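Local coordinates for beta2-microglobulin (Anolis carolinensis, PDB 7CPO), which probably serves as the light chain of class I MHC molecules, pairing with the heavy chain that presents peptides, at residues Lys34-Leu39 / Lys81-Thr86. Residues are numbered along the deposited sequence; the frame is centred on the assembly and turned at random.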
loop_
_atom_site.group_PDB
_atom_site.type_symbol
_atom_site.label_atom_id
_atom_site.label_comp_id
_atom_site.label_asym_id
_atom_site.label_seq_id
_atom_site.Cartn_x
_atom_site.Cartn_y
_atom_site.Cartn_z
ATOM N N LYS B 34 -7.433 12.710 -0.043
ATOM C CA LYS B 34 -8.652 12.875 0.731
ATOM C C LYS B 34 -9.723 11.912 0.236
ATOM O O LYS B 34 -10.122 11.949 -0.934
ATOM C CB LYS B 34 -9.135 14.321 0.638
ATOM C CG LYS B 34 -10.549 14.530 1.140
ATOM C CD LYS B 34 -10.829 15.991 1.486
ATOM C CE LYS B 34 -10.490 16.975 0.375
ATOM N NZ LYS B 34 -11.108 18.306 0.673
ATOM N N ILE B 35 -10.174 11.034 1.127
ATOM C CA ILE B 35 -11.172 10.035 0.776
ATOM C C ILE B 35 -11.900 9.640 2.052
ATOM O O ILE B 35 -11.305 9.580 3.134
ATOM C CB ILE B 35 -10.524 8.818 0.073
ATOM C CG1 ILE B 35 -11.568 8.001 -0.703
ATOM C CG2 ILE B 35 -9.775 7.947 1.078
ATOM C CD1 ILE B 35 -10.967 6.872 -1.566
ATOM N N ASN B 36 -13.197 9.390 1.927
ATOM C CA ASN B 36 -13.991 8.958 3.064
ATOM C C ASN B 36 -14.598 7.599 2.755
ATOM O O ASN B 36 -15.252 7.421 1.723
ATOM C CB ASN B 36 -15.067 9.981 3.416
ATOM C CG ASN B 36 -15.791 9.614 4.692
ATOM O OD1 ASN B 36 -15.232 9.730 5.785
ATOM N ND2 ASN B 36 -17.035 9.154 4.565
ATOM N N ILE B 37 -14.372 6.648 3.658
ATOM C CA ILE B 37 -14.737 5.253 3.477
ATOM C C ILE B 37 -15.503 4.828 4.714
ATOM O O ILE B 37 -14.957 4.856 5.821
ATOM C CB ILE B 37 -13.500 4.368 3.276
ATOM C CG1 ILE B 37 -12.791 4.765 1.983
ATOM C CG2 ILE B 37 -13.900 2.912 3.263
ATOM C CD1 ILE B 37 -11.317 4.539 1.999
ATOM N N THR B 38 -16.764 4.441 4.530
ATOM C CA THR B 38 -17.659 4.109 5.631
ATOM C C THR B 38 -18.153 2.681 5.459
ATOM O O THR B 38 -18.729 2.343 4.420
ATOM C CB THR B 38 -18.842 5.077 5.692
ATOM O OG1 THR B 38 -18.363 6.409 5.900
ATOM C CG2 THR B 38 -19.765 4.705 6.837
ATOM N N LEU B 39 -17.915 1.850 6.474
ATOM C CA LEU B 39 -18.434 0.489 6.505
ATOM C C LEU B 39 -19.896 0.510 6.905
ATOM O O LEU B 39 -20.254 1.106 7.926
ATOM C CB LEU B 39 -17.659 -0.366 7.501
ATOM C CG LEU B 39 -16.302 -0.897 7.079
ATOM C CD1 LEU B 39 -15.577 0.127 6.205
ATOM C CD2 LEU B 39 -15.520 -1.251 8.329
ATOM N N LYS B 81 -19.263 2.512 1.657
ATOM C CA LYS B 81 -19.578 3.768 0.995
ATOM C C LYS B 81 -18.294 4.572 0.839
ATOM O O LYS B 81 -17.672 4.960 1.836
ATOM C CB LYS B 81 -20.620 4.543 1.799
ATOM C CG LYS B 81 -21.083 5.851 1.183
ATOM C CD LYS B 81 -21.982 6.586 2.175
ATOM C CE LYS B 81 -22.041 8.081 1.905
ATOM N NZ LYS B 81 -22.918 8.785 2.898
ATOM N N VAL B 82 -17.905 4.827 -0.409
ATOM C CA VAL B 82 -16.688 5.563 -0.747
ATOM C C VAL B 82 -17.081 6.915 -1.332
ATOM O O VAL B 82 -17.835 6.977 -2.310
ATOM C CB VAL B 82 -15.821 4.780 -1.749
ATOM C CG1 VAL B 82 -14.602 5.612 -2.169
ATOM C CG2 VAL B 82 -15.413 3.427 -1.172
ATOM N N GLU B 83 -16.557 7.989 -0.746
ATOM C CA GLU B 83 -16.717 9.339 -1.274
ATOM C C GLU B 83 -15.355 9.904 -1.658
ATOM O O GLU B 83 -14.390 9.780 -0.892
ATOM C CB GLU B 83 -17.385 10.249 -0.248
ATOM C CG GLU B 83 -18.610 9.650 0.374
ATOM C CD GLU B 83 -18.983 10.356 1.646
ATOM O OE1 GLU B 83 -18.857 9.758 2.737
ATOM O OE2 GLU B 83 -19.376 11.530 1.553
ATOM N N HIS B 84 -15.278 10.531 -2.833
ATOM C CA HIS B 84 -14.013 11.046 -3.346
ATOM C C HIS B 84 -14.284 12.124 -4.383
ATOM O O HIS B 84 -15.321 12.119 -5.047
ATOM C CB HIS B 84 -13.156 9.930 -3.959
ATOM C CG HIS B 84 -11.782 10.370 -4.357
ATOM N ND1 HIS B 84 -11.363 10.409 -5.669
ATOM C CD2 HIS B 84 -10.731 10.792 -3.615
ATOM C CE1 HIS B 84 -10.113 10.833 -5.718
ATOM N NE2 HIS B 84 -9.705 11.068 -4.485
ATOM N N ILE B 85 -13.305 13.022 -4.541
ATOM C CA ILE B 85 -13.434 14.178 -5.433
ATOM C C ILE B 85 -13.784 13.769 -6.859
ATOM O O ILE B 85 -14.412 14.541 -7.592
ATOM C CB ILE B 85 -12.133 15.001 -5.400
ATOM C CG1 ILE B 85 -12.292 16.310 -6.168
ATOM C CG2 ILE B 85 -10.993 14.194 -5.962
ATOM C CD1 ILE B 85 -12.629 17.465 -5.287
ATOM N N THR B 86 -13.374 12.573 -7.286
ATOM C CA THR B 86 -13.694 12.075 -8.619
ATOM C C THR B 86 -15.064 11.420 -8.701
ATOM O O THR B 86 -15.499 11.068 -9.801
ATOM C CB THR B 86 -12.646 11.060 -9.069
ATOM O OG1 THR B 86 -12.658 9.933 -8.173
ATOM C CG2 THR B 86 -11.264 11.703 -9.087
#
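Strands 36-39 and 81-83 run antiparallel, their axes 4.8 Å apart, joined by two hydrogen-bonded pairs, N36 with E83 and T38 with K81. Each pair carries two backbone bonds; the straightest runs from N36 N to E83 O at 3.1 Å (175°). Between them lies the non-hydrogen-bonded pair I37 with V82, where V82 CA and I37 CA make CA-H...O contacts with N36 O and K81 O respectively.

On the polar face N36 and E83 lie side by side. N36 holds CG anti to its backbone N (chi1 -173°), so ND2 reaches E83 OE1 at 2.7 Å, a short but bent bond, met from above the carboxylate plane, amide and carboxylate standing almost perpendicular (89°). ND2 also makes a weak bond to T38 OG1. Amide and carboxylate suit this partly exposed face, one giving N-H, the other accepting it. An alanine at N36 would probably leave E83 OE1 without this cross-strand donor.

I37 and V82 point to the opposite face, where I37 CG1 lies 4.3 Å from V82 CG2 and I37 packs on C25, of the C25-C80 disulfide; I35 CD1 also reaches V82 CG1, 3.9 Å away, crossing it obliquely. Ile and Val suit the place, their branched CB favouring an extended backbone and their apolar branches the core. The H84 ring turns its edge to K34 O, 3.0 Å from CD2, while T86 OG1 and P32 O hold ND1 and NE2.

Antiparallel pairing with one face against strands 21-30 and 62-70 is characteristic of the immunoglobulin C1-set beta-sandwich, whose C and F strands these are.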